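Local coordinates for phosphoenolpyruvate-protein phosphotransferase (Acinetobacter sp., PDB 3CI6) that probably transfers the phosphoryl group of phosphoenolpyruvate to a histidine of a partner protein, the present chain being its GAF domain, at residues 42-47 / 63-68; 94-99 / 137-142; 112-117 / 133-138; 122-127 / 156-161. All blocks are in the same frame, centred on the assembly; numbering follows the deposited sequence.

Contact 1: 42-47 / 63-68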
# COMPACT_ATOMS: atom_id res chain seq x y z
N VAL B 42 -6.06 -8.97 -18.11
CA VAL B 42 -7.34 -9.57 -17.72
C VAL B 42 -8.48 -8.77 -18.33
O VAL B 42 -8.34 -7.62 -18.68
CB VAL B 42 -7.47 -9.71 -16.20
CG1 VAL B 42 -6.42 -10.73 -15.68
CG2 VAL B 42 -7.31 -8.37 -15.50
N ASP B 43 -9.62 -9.43 -18.47
CA ASP B 43 -10.77 -8.82 -19.12
C ASP B 43 -11.36 -7.69 -18.30
O ASP B 43 -11.75 -6.67 -18.86
CB ASP B 43 -11.86 -9.86 -19.37
CG ASP B 43 -11.45 -10.90 -20.39
OD1 ASP B 43 -10.76 -10.53 -21.37
OD2 ASP B 43 -11.86 -12.09 -20.22
N VAL B 44 -11.47 -7.90 -16.99
CA VAL B 44 -12.10 -6.95 -16.11
C VAL B 44 -11.37 -6.77 -14.81
O VAL B 44 -10.96 -7.75 -14.19
CB VAL B 44 -13.56 -7.38 -15.78
CG1 VAL B 44 -14.20 -6.44 -14.74
CG2 VAL B 44 -14.39 -7.50 -17.05
N CYS B 45 -11.18 -5.52 -14.39
CA CYS B 45 -10.76 -5.23 -13.03
C CYS B 45 -11.64 -4.11 -12.50
O CYS B 45 -11.73 -3.07 -13.12
CB CYS B 45 -9.32 -4.81 -13.01
SG CYS B 45 -8.74 -4.40 -11.30
N SER B 46 -12.28 -4.36 -11.37
CA SER B 46 -13.18 -3.40 -10.77
C SER B 46 -12.91 -3.26 -9.30
O SER B 46 -12.43 -4.18 -8.66
CB SER B 46 -14.62 -3.87 -10.92
OG SER B 46 -14.97 -4.20 -12.24
N ILE B 47 -13.33 -2.12 -8.74
CA ILE B 47 -13.22 -1.93 -7.31
C ILE B 47 -14.55 -1.46 -6.76
O ILE B 47 -15.22 -0.57 -7.32
CB ILE B 47 -12.08 -0.97 -6.93
CG1 ILE B 47 -11.91 -0.89 -5.41
CG2 ILE B 47 -12.29 0.39 -7.56
CD1 ILE B 47 -11.64 -2.15 -4.78
N LYS B 63 -12.17 -1.24 -15.21
CA LYS B 63 -11.73 -1.47 -16.59
C LYS B 63 -12.47 -2.71 -17.06
O LYS B 63 -12.30 -3.76 -16.46
CB LYS B 63 -10.21 -1.62 -16.70
CG LYS B 63 -9.68 -1.90 -18.13
CD LYS B 63 -10.03 -3.31 -18.64
CE LYS B 63 -9.08 -3.81 -19.74
NZ LYS B 63 -9.51 -5.17 -20.26
N GLY B 64 -13.32 -2.59 -18.08
CA GLY B 64 -13.96 -3.73 -18.69
C GLY B 64 -15.46 -3.81 -18.50
O GLY B 64 -16.14 -4.30 -19.40
N LEU B 65 -15.96 -3.31 -17.36
CA LEU B 65 -17.42 -3.17 -17.22
C LEU B 65 -17.87 -1.95 -17.99
O LEU B 65 -17.06 -1.10 -18.37
CB LEU B 65 -17.86 -3.09 -15.76
CG LEU B 65 -17.56 -4.35 -14.94
CD1 LEU B 65 -18.17 -4.15 -13.53
CD2 LEU B 65 -18.03 -5.63 -15.61
N ASN B 66 -19.16 -1.83 -18.25
CA ASN B 66 -19.64 -0.63 -18.91
C ASN B 66 -19.41 0.56 -17.97
O ASN B 66 -19.85 0.51 -16.85
CB ASN B 66 -21.14 -0.78 -19.20
CG ASN B 66 -21.64 0.24 -20.18
OD1 ASN B 66 -21.37 1.42 -20.01
ND2 ASN B 66 -22.36 -0.20 -21.21
N PRO B 67 -18.76 1.64 -18.42
CA PRO B 67 -18.58 2.82 -17.57
C PRO B 67 -19.86 3.39 -16.99
O PRO B 67 -19.83 4.02 -15.94
CB PRO B 67 -17.88 3.84 -18.49
CG PRO B 67 -17.41 3.11 -19.61
CD PRO B 67 -18.11 1.80 -19.74
N GLU B 68 -21.00 3.19 -17.66
CA GLU B 68 -22.32 3.59 -17.10
C GLU B 68 -22.57 3.00 -15.74
O GLU B 68 -23.35 3.57 -14.94
CB GLU B 68 -23.46 3.06 -17.99
CG GLU B 68 -23.55 3.71 -19.27
CD GLU B 68 -24.65 3.10 -20.17
OE1 GLU B 68 -25.33 2.05 -19.85
OE2 GLU B 68 -24.86 3.67 -21.20

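Contact 2: 94-99 / 137-142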
# COMPACT_ATOMS: atom_id res chain seq x y z
N LEU B 94 -10.83 -18.07 -7.54
CA LEU B 94 -11.55 -19.16 -8.17
C LEU B 94 -11.16 -19.27 -9.63
O LEU B 94 -11.50 -18.42 -10.46
CB LEU B 94 -13.05 -18.94 -8.10
CG LEU B 94 -13.69 -19.18 -6.75
CD1 LEU B 94 -15.18 -18.83 -6.90
CD2 LEU B 94 -13.48 -20.61 -6.31
N GLU B 95 -10.47 -20.35 -9.94
CA GLU B 95 -10.07 -20.62 -11.29
C GLU B 95 -11.30 -20.80 -12.14
O GLU B 95 -11.37 -20.29 -13.25
CB GLU B 95 -9.22 -21.89 -11.36
CG GLU B 95 -8.79 -22.30 -12.75
CD GLU B 95 -7.98 -23.57 -12.79
OE1 GLU B 95 -7.74 -24.19 -11.72
OE2 GLU B 95 -7.60 -23.95 -13.92
N ASN B 96 -12.25 -21.58 -11.63
CA ASN B 96 -13.46 -21.85 -12.37
C ASN B 96 -14.66 -21.48 -11.51
O ASN B 96 -15.12 -22.27 -10.68
CB ASN B 96 -13.50 -23.32 -12.76
CG ASN B 96 -14.65 -23.64 -13.71
OD1 ASN B 96 -15.51 -22.79 -13.92
ND2 ASN B 96 -14.66 -24.82 -14.26
N ALA B 97 -15.12 -20.25 -11.69
CA ALA B 97 -16.19 -19.72 -10.90
C ALA B 97 -17.55 -20.22 -11.36
O ALA B 97 -18.54 -20.01 -10.67
CB ALA B 97 -16.14 -18.20 -10.93
N SER B 98 -17.59 -20.91 -12.50
CA SER B 98 -18.86 -21.47 -13.01
C SER B 98 -19.46 -22.45 -12.03
O SER B 98 -20.68 -22.56 -11.93
CB SER B 98 -18.64 -22.16 -14.34
OG SER B 98 -18.03 -23.44 -14.17
N LYS B 99 -18.61 -23.17 -11.31
CA LYS B 99 -19.08 -24.14 -10.32
C LYS B 99 -19.79 -23.47 -9.15
O LYS B 99 -20.50 -24.13 -8.39
CB LYS B 99 -17.90 -25.00 -9.85
CG LYS B 99 -17.38 -25.89 -10.96
CD LYS B 99 -15.94 -26.25 -10.76
CE LYS B 99 -15.50 -27.38 -11.66
NZ LYS B 99 -14.03 -27.64 -11.53
N LYS B 137 -13.40 -13.98 -18.85
CA LYS B 137 -14.46 -14.77 -19.48
C LYS B 137 -14.27 -16.27 -19.27
O LYS B 137 -15.20 -16.98 -18.84
CB LYS B 137 -14.53 -14.39 -20.96
CG LYS B 137 -15.13 -13.02 -21.16
CD LYS B 137 -14.86 -12.53 -22.58
CE LYS B 137 -15.35 -11.13 -22.76
NZ LYS B 137 -15.30 -10.79 -24.22
N GLN B 138 -13.08 -16.75 -19.52
CA GLN B 138 -12.76 -18.15 -19.37
C GLN B 138 -12.21 -18.44 -17.99
O GLN B 138 -11.67 -17.54 -17.36
CB GLN B 138 -11.71 -18.51 -20.39
CG GLN B 138 -12.22 -18.38 -21.82
CD GLN B 138 -11.14 -18.03 -22.82
OE1 GLN B 138 -10.05 -17.57 -22.46
NE2 GLN B 138 -11.45 -18.25 -24.11
N PRO B 139 -12.27 -19.70 -17.56
CA PRO B 139 -11.56 -20.07 -16.33
C PRO B 139 -10.06 -19.74 -16.49
O PRO B 139 -9.49 -19.93 -17.57
CB PRO B 139 -11.80 -21.59 -16.23
CG PRO B 139 -12.98 -21.86 -17.06
CD PRO B 139 -12.89 -20.88 -18.19
N GLN B 140 -9.43 -19.25 -15.43
CA GLN B 140 -8.01 -18.85 -15.43
C GLN B 140 -7.41 -19.19 -14.07
O GLN B 140 -7.99 -18.84 -13.04
CB GLN B 140 -7.84 -17.33 -15.63
CG GLN B 140 -8.43 -16.74 -16.86
CD GLN B 140 -7.60 -17.02 -18.07
OE1 GLN B 140 -6.77 -16.19 -18.46
NE2 GLN B 140 -7.74 -18.20 -18.63
N ASP B 141 -6.22 -19.75 -14.06
CA ASP B 141 -5.48 -20.08 -12.85
C ASP B 141 -4.48 -18.97 -12.65
O ASP B 141 -3.51 -18.83 -13.42
CB ASP B 141 -4.77 -21.44 -13.01
CG ASP B 141 -4.01 -21.87 -11.77
OD1 ASP B 141 -3.81 -21.05 -10.86
OD2 ASP B 141 -3.60 -23.06 -11.71
N PHE B 142 -4.74 -18.16 -11.64
CA PHE B 142 -3.85 -17.06 -11.27
C PHE B 142 -2.96 -17.43 -10.10
O PHE B 142 -3.45 -17.96 -9.10
CB PHE B 142 -4.63 -15.79 -10.97
CG PHE B 142 -5.20 -15.18 -12.20
CD1 PHE B 142 -4.39 -14.75 -13.22
CD2 PHE B 142 -6.54 -15.12 -12.37
CE1 PHE B 142 -4.91 -14.25 -14.37
CE2 PHE B 142 -7.09 -14.60 -13.53
CZ PHE B 142 -6.28 -14.17 -14.53

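Contact 3: 112-117 / 133-138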
# COMPACT_ATOMS: atom_id res chain seq x y z
N GLU B 112 -22.59 -10.46 -20.26
CA GLU B 112 -21.34 -11.24 -20.21
C GLU B 112 -21.26 -12.20 -19.03
O GLU B 112 -21.76 -11.90 -17.94
CB GLU B 112 -20.13 -10.29 -20.16
CG GLU B 112 -20.09 -9.20 -21.25
CD GLU B 112 -19.10 -9.48 -22.37
OE1 GLU B 112 -18.85 -10.67 -22.68
OE2 GLU B 112 -18.57 -8.51 -22.93
N ILE B 113 -20.62 -13.36 -19.25
CA ILE B 113 -20.37 -14.35 -18.19
C ILE B 113 -18.85 -14.44 -17.96
O ILE B 113 -18.05 -14.55 -18.92
CB ILE B 113 -20.99 -15.74 -18.53
CG1 ILE B 113 -21.32 -16.54 -17.28
CG2 ILE B 113 -20.07 -16.57 -19.42
CD1 ILE B 113 -22.54 -17.45 -17.46
N TYR B 114 -18.46 -14.37 -16.70
CA TYR B 114 -17.06 -14.46 -16.33
C TYR B 114 -16.84 -15.70 -15.50
O TYR B 114 -17.28 -15.76 -14.35
CB TYR B 114 -16.63 -13.20 -15.56
CG TYR B 114 -16.82 -11.93 -16.37
CD1 TYR B 114 -16.00 -11.64 -17.41
CD2 TYR B 114 -17.83 -11.02 -16.04
CE1 TYR B 114 -16.18 -10.50 -18.18
CE2 TYR B 114 -18.01 -9.86 -16.79
CZ TYR B 114 -17.18 -9.61 -17.86
OH TYR B 114 -17.34 -8.48 -18.63
N ASN B 115 -16.09 -16.65 -16.04
CA ASN B 115 -15.88 -17.92 -15.38
C ASN B 115 -14.64 -17.99 -14.53
O ASN B 115 -14.31 -19.05 -14.01
CB ASN B 115 -15.86 -19.04 -16.41
CG ASN B 115 -17.24 -19.27 -17.02
OD1 ASN B 115 -18.24 -19.29 -16.30
ND2 ASN B 115 -17.30 -19.33 -18.32
N SER B 116 -13.94 -16.87 -14.36
CA SER B 116 -12.89 -16.77 -13.36
C SER B 116 -13.16 -15.55 -12.48
O SER B 116 -13.64 -14.53 -12.95
CB SER B 116 -11.51 -16.66 -14.01
OG SER B 116 -11.26 -15.32 -14.39
N PHE B 117 -12.87 -15.68 -11.18
CA PHE B 117 -13.11 -14.63 -10.21
C PHE B 117 -11.93 -14.61 -9.25
O PHE B 117 -11.61 -15.62 -8.65
CB PHE B 117 -14.37 -14.93 -9.40
CG PHE B 117 -14.66 -13.93 -8.31
CD1 PHE B 117 -14.14 -14.12 -7.05
CD2 PHE B 117 -15.43 -12.80 -8.53
CE1 PHE B 117 -14.40 -13.26 -6.04
CE2 PHE B 117 -15.71 -11.91 -7.50
CZ PHE B 117 -15.17 -12.12 -6.27
N VAL B 133 -11.97 -6.75 -7.57
CA VAL B 133 -12.38 -7.92 -8.32
C VAL B 133 -11.69 -7.96 -9.67
O VAL B 133 -11.72 -6.98 -10.41
CB VAL B 133 -13.89 -7.90 -8.51
CG1 VAL B 133 -14.31 -9.01 -9.43
CG2 VAL B 133 -14.62 -7.96 -7.14
N VAL B 134 -11.07 -9.08 -10.00
CA VAL B 134 -10.52 -9.38 -11.31
C VAL B 134 -11.35 -10.51 -11.89
O VAL B 134 -11.59 -11.54 -11.22
CB VAL B 134 -9.02 -9.73 -11.21
CG1 VAL B 134 -8.54 -10.46 -12.42
CG2 VAL B 134 -8.19 -8.47 -10.94
N GLN B 135 -11.86 -10.33 -13.10
CA GLN B 135 -12.69 -11.36 -13.75
C GLN B 135 -12.21 -11.59 -15.17
O GLN B 135 -11.71 -10.68 -15.82
CB GLN B 135 -14.15 -10.94 -13.80
CG GLN B 135 -14.80 -10.96 -12.43
CD GLN B 135 -16.21 -10.39 -12.50
OE1 GLN B 135 -16.41 -9.20 -12.79
NE2 GLN B 135 -17.19 -11.27 -12.30
N ASN B 136 -12.40 -12.81 -15.65
CA ASN B 136 -12.11 -13.16 -17.02
C ASN B 136 -13.21 -14.05 -17.54
O ASN B 136 -13.87 -14.78 -16.79
CB ASN B 136 -10.77 -13.85 -17.10
CG ASN B 136 -9.68 -12.96 -16.72
OD1 ASN B 136 -9.17 -12.21 -17.57
ND2 ASN B 136 -9.33 -12.96 -15.43
N LYS B 137 -13.40 -13.98 -18.85
CA LYS B 137 -14.46 -14.77 -19.48
C LYS B 137 -14.27 -16.27 -19.27
O LYS B 137 -15.20 -16.98 -18.84
CB LYS B 137 -14.53 -14.39 -20.96
CG LYS B 137 -15.13 -13.02 -21.16
CD LYS B 137 -14.86 -12.53 -22.58
CE LYS B 137 -15.35 -11.13 -22.76
NZ LYS B 137 -15.30 -10.79 -24.22
N GLN B 138 -13.08 -16.75 -19.52
CA GLN B 138 -12.76 -18.15 -19.37
C GLN B 138 -12.21 -18.44 -17.99
O GLN B 138 -11.67 -17.54 -17.36
CB GLN B 138 -11.71 -18.51 -20.39
CG GLN B 138 -12.22 -18.38 -21.82
CD GLN B 138 -11.14 -18.03 -22.82
OE1 GLN B 138 -10.05 -17.57 -22.46
NE2 GLN B 138 -11.45 -18.25 -24.11
O HOH W 1 -16.54 -13.91 -12.11
O HOH W 2 -10.20 -13.88 -12.35

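Contact 4: 122-127 / 156-161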
# COMPACT_ATOMS: atom_id res chain seq x y z
N VAL B 122 -9.88 -5.14 0.61
CA VAL B 122 -9.15 -3.89 0.90
C VAL B 122 -9.43 -3.66 2.38
O VAL B 122 -10.58 -3.42 2.77
CB VAL B 122 -9.62 -2.72 0.02
CG1 VAL B 122 -8.76 -1.52 0.33
CG2 VAL B 122 -9.56 -3.07 -1.47
N MSE B 123 -8.37 -3.81 3.19
CA MSE B 123 -8.45 -3.76 4.65
C MSE B 123 -7.61 -2.62 5.22
O MSE B 123 -6.45 -2.49 4.86
CB MSE B 123 -7.88 -5.06 5.23
CG MSE B 123 -8.52 -6.34 4.73
SE MSE B 123 -10.40 -6.57 5.18
CE MSE B 123 -10.14 -6.46 7.14
N TYR B 124 -8.19 -1.82 6.12
CA TYR B 124 -7.47 -0.78 6.83
C TYR B 124 -7.79 -0.89 8.31
O TYR B 124 -8.93 -0.86 8.69
CB TYR B 124 -7.88 0.61 6.36
CG TYR B 124 -7.09 1.70 6.98
CD1 TYR B 124 -5.83 2.05 6.49
CD2 TYR B 124 -7.59 2.39 8.08
CE1 TYR B 124 -5.10 3.05 7.08
CE2 TYR B 124 -6.84 3.39 8.67
CZ TYR B 124 -5.63 3.72 8.16
OH TYR B 124 -4.93 4.74 8.78
N ARG B 125 -6.76 -1.00 9.14
CA ARG B 125 -6.96 -1.06 10.57
C ARG B 125 -8.04 -2.06 10.96
O ARG B 125 -8.96 -1.75 11.76
CB ARG B 125 -7.32 0.31 11.11
CG ARG B 125 -7.16 0.35 12.61
CD ARG B 125 -6.45 1.55 13.18
NE ARG B 125 -5.31 2.00 12.39
CZ ARG B 125 -4.93 3.28 12.33
NH1 ARG B 125 -5.58 4.21 13.04
NH2 ARG B 125 -3.88 3.63 11.56
N ARG B 126 -7.93 -3.26 10.38
CA ARG B 126 -8.85 -4.37 10.61
C ARG B 126 -10.26 -4.18 10.05
O ARG B 126 -11.10 -5.06 10.26
CB ARG B 126 -8.93 -4.75 12.09
CG ARG B 126 -7.56 -5.11 12.70
CD ARG B 126 -7.67 -5.48 14.13
NE ARG B 126 -6.38 -6.00 14.63
CZ ARG B 126 -6.24 -6.53 15.83
NH1 ARG B 126 -7.24 -6.56 16.68
NH2 ARG B 126 -5.08 -7.02 16.18
N LYS B 127 -10.54 -3.08 9.36
CA LYS B 127 -11.86 -2.82 8.80
C LYS B 127 -11.85 -3.00 7.27
O LYS B 127 -10.92 -2.61 6.60
CB LYS B 127 -12.28 -1.38 9.11
CG LYS B 127 -13.66 -0.95 8.65
CD LYS B 127 -13.95 0.46 9.16
CE LYS B 127 -15.28 0.97 8.67
NZ LYS B 127 -16.35 -0.01 8.92
N GLN B 156 -2.13 -0.30 -0.39
CA GLN B 156 -1.88 1.13 -0.67
C GLN B 156 -3.19 1.87 -0.74
O GLN B 156 -3.37 2.96 -0.11
CB GLN B 156 -1.15 1.33 -1.98
CG GLN B 156 -0.93 2.80 -2.28
CD GLN B 156 -0.25 3.05 -3.58
OE1 GLN B 156 -0.10 2.14 -4.41
NE2 GLN B 156 0.16 4.27 -3.80
N LEU B 157 -4.17 1.32 -1.45
CA LEU B 157 -5.46 2.02 -1.57
C LEU B 157 -6.17 2.07 -0.24
O LEU B 157 -6.96 2.98 0.00
CB LEU B 157 -6.37 1.40 -2.63
CG LEU B 157 -6.03 1.68 -4.08
CD1 LEU B 157 -6.99 0.87 -4.91
CD2 LEU B 157 -6.05 3.14 -4.46
N SER B 158 -5.91 1.11 0.64
CA SER B 158 -6.67 1.10 1.90
C SER B 158 -6.55 2.40 2.67
O SER B 158 -7.54 2.91 3.22
CB SER B 158 -6.27 -0.10 2.75
OG SER B 158 -5.02 0.08 3.37
N GLY B 159 -5.34 2.99 2.71
CA GLY B 159 -5.15 4.27 3.38
C GLY B 159 -5.63 5.46 2.62
O GLY B 159 -6.10 6.40 3.22
N VAL B 160 -5.54 5.42 1.29
CA VAL B 160 -6.15 6.46 0.46
C VAL B 160 -7.66 6.50 0.75
O VAL B 160 -8.26 7.57 0.90
CB VAL B 160 -5.91 6.17 -1.02
CG1 VAL B 160 -6.58 7.24 -1.85
CG2 VAL B 160 -4.40 6.16 -1.37
N ILE B 161 -8.29 5.33 0.81
CA ILE B 161 -9.73 5.24 1.08
C ILE B 161 -10.05 5.71 2.50
O ILE B 161 -10.94 6.55 2.72
CB ILE B 161 -10.24 3.83 0.84
CG1 ILE B 161 -10.11 3.45 -0.64
CG2 ILE B 161 -11.70 3.69 1.27
CD1 ILE B 161 -10.11 1.91 -0.86

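Contact 1: 42-47 / 63-68
Lys63 leaves the sheet on the same face as Cys45, but its chain bends back so that its end reaches the loop before strand 44-51. CG starts anti to the backbone N (chi1 179°), the chain bends once at chi2 (-71°) and then runs nearly straight, so that NZ reaches two successive carbonyl oxygens. It donates in the carbonyl plane to Val42 O at 3.1 Å, and from well above the plane to Asp43 O at 3.0 Å. The ammonium thus grips the backbone of the loop entering strand 44-51, while the Asp43 carboxylate is engaged elsewhere, accepting from Lys137 N. At the root of the same residue, Cys45 and Lys63 form an antiparallel hydrogen-bonded pair, with Cys45 N to Lys63 O at 2.9 Å and Lys63 N to Cys45 O at 2.8 Å; both side chains lie on the face packed by helix 25-40. On the Val44 side of the sheet, Leu65 of the following loop crosses Val44 at about a right angle, its CG 4.0 Å from Val44 CG1. Its CD1 rests 3.5 Å from Ser46 OG, a hydroxyl hydrogen-bonded to Ser62. Gly64, at a phi of 113°, carries the chain out of the strand, its CA 3.7 Å from Asp43 O. This is the open end of a beta hairpin, strands 44-51 and 56-63, within the antiparallel sheet of the GAF fold.

Contact 2: 94-99 / 137-142
Two loops at the rim of the GAF sheet meet here, one leaving edge strand 92-94 and containing an Asx turn at Asn96, the other linking strand 127-136 to the long helix 144-167. Their backbones touch in a short reciprocal pairing. Gln140 N donates to Glu95 O at 3.1 Å, approaching on a carbonyl lone pair, and Glu95 CA makes a CA-H...O contact of 3.2 Å with Gln140 O. Side chains flank this pairing along the surface. Glu95 sets CG anti to its backbone N (chi1 178°) and stays extended, so its CG packs beside the Gln140 carbonyl and its CD comes 3.9 Å from Asp141 CB. The two acid side chains cross obliquely with their carboxylate planes 35° apart. Glu95 OE1 and Asp141 OD2 stand 4.3 Å apart, a like-charge pair that may raise the proton affinity of either group, though both residues are exposed and solvent would soften the effect. Further along, Asn96 and the Pro139 ring lie side by side and point the same way, Pro139 CG being 4.1 Å from Asn96 OD1. That oxygen accepts from Ser98 N, which closes the Asx turn, and also from Ser98 OG at 2.6 Å, both donors standing above the carbonyl plane, which fixes the rotation of the Asn96 amide. Gln140, bent at chi2, curls back on its own loop, where its NE2 donates in the plane of its amide to Pro139 O at 2.7 Å in an almost straight bond of 175°.

Contact 3: 112-117 / 133-138
Packing is tight where strand 116-124 pairs with strand 127-136. Ser116 N donates to Asn136 O at 3.2 Å, and the return bond, Asn136 N to Ser116 O at 3.4 Å, is weak. Next comes the non-hydrogen-bonded pair Phe117 and Gln135. The Phe117 ring, its CG anti to the backbone N, swings toward Val133 and lays CE2 3.8 Å from Val133 CG1, with helix 80-88 packed against both residues. A water accepts from Gln135 NE2 at 2.7 Å and donates to the carbonyls of Tyr114 and Ser116, holding the amide in position. The two strands form a beta hairpin of the GAF sheet, and toward its open end the regular pairing gives way to loop, though the chains stay close. Tyr114 crosses Gln135 at about a right angle, CB to CB 3.8 Å, its ring edge meeting the backbone between Asn136 and Lys137. Asn115 N donates to Lys137 O at 3.0 Å from well above the carbonyl plane, a skewed bond. Beyond it lies the solvent side: the extended Lys137 chain crosses Glu112 obliquely, its CE 3.5 Å from Glu112 OE1, yet Lys137 NZ stays 3.9 Å from that oxygen, a long salt bridge between two exposed residues.

Contact 4: 122-127 / 156-161
Strand 122-124 crosses helix 156-161 at -60°, the two axes approaching to 7.1 Å, with Tyr124 opposite Ser158. Val122 points its CB at the helix and, with CG1 anti to the backbone N, rests that methyl 3.7 Å from Ser158 CA. The same methyl meets the end of Ile161, whose CD1 is 3.9 Å from Val122 CG1. Ser158 fills the middle of the crossing: its CB lies 3.2 Å from Met123 O, the residue here being selenomethionine with its own side chain turned away. The Ser158 hydroxyl sits between the backbone N and the carbonyl carbon (chi1 76°), where it is hydrogen-bonded to Ala155 O one turn back along the helix. Tyr124 brings its ring edge to that hydroxyl, CD1 3.8 Å from Ser158 OG, and its CE1 reaches Gly159 CA at 3.9 Å. The ring also meets His163 of the second subunit edge-to-face, just before the strand enters the type I' turn from Tyr124 to Lys127 that closes the hairpin. With the serine hydroxyl bound within its own helix and a glycine beside it, strand and helix meet by van der Waals packing, small residues allowing the close approach next to the dimer interface.

Overall arrangement
All four contacts belong to one GAF domain; contacts 1, 3 and 4 lie on strands of its antiparallel sheet, and contact 2 joins loops at its rim. Contacts 2 and 3, their centres 7 Å apart, share Lys137 and Gln138. Contact 1 joins them through Asp43 OD2, 2.8 Å from Lys137 N, and meets contact 3 where Ser46 O lies 2.8 Å from Val133 N. Contact 4 sits at the far end of strand 116-124, about 25 Å from contact 3, centre to centre; it touches contact 1 where Ile47 CD1 lies 4.0 Å from Val122 CG2. The bound 1-ethoxy-2-(2-ethoxyethoxy)ethane (P4G) lies at this end, about 5 Å from the Ile161 side chain but about 14 Å from that of Ser46.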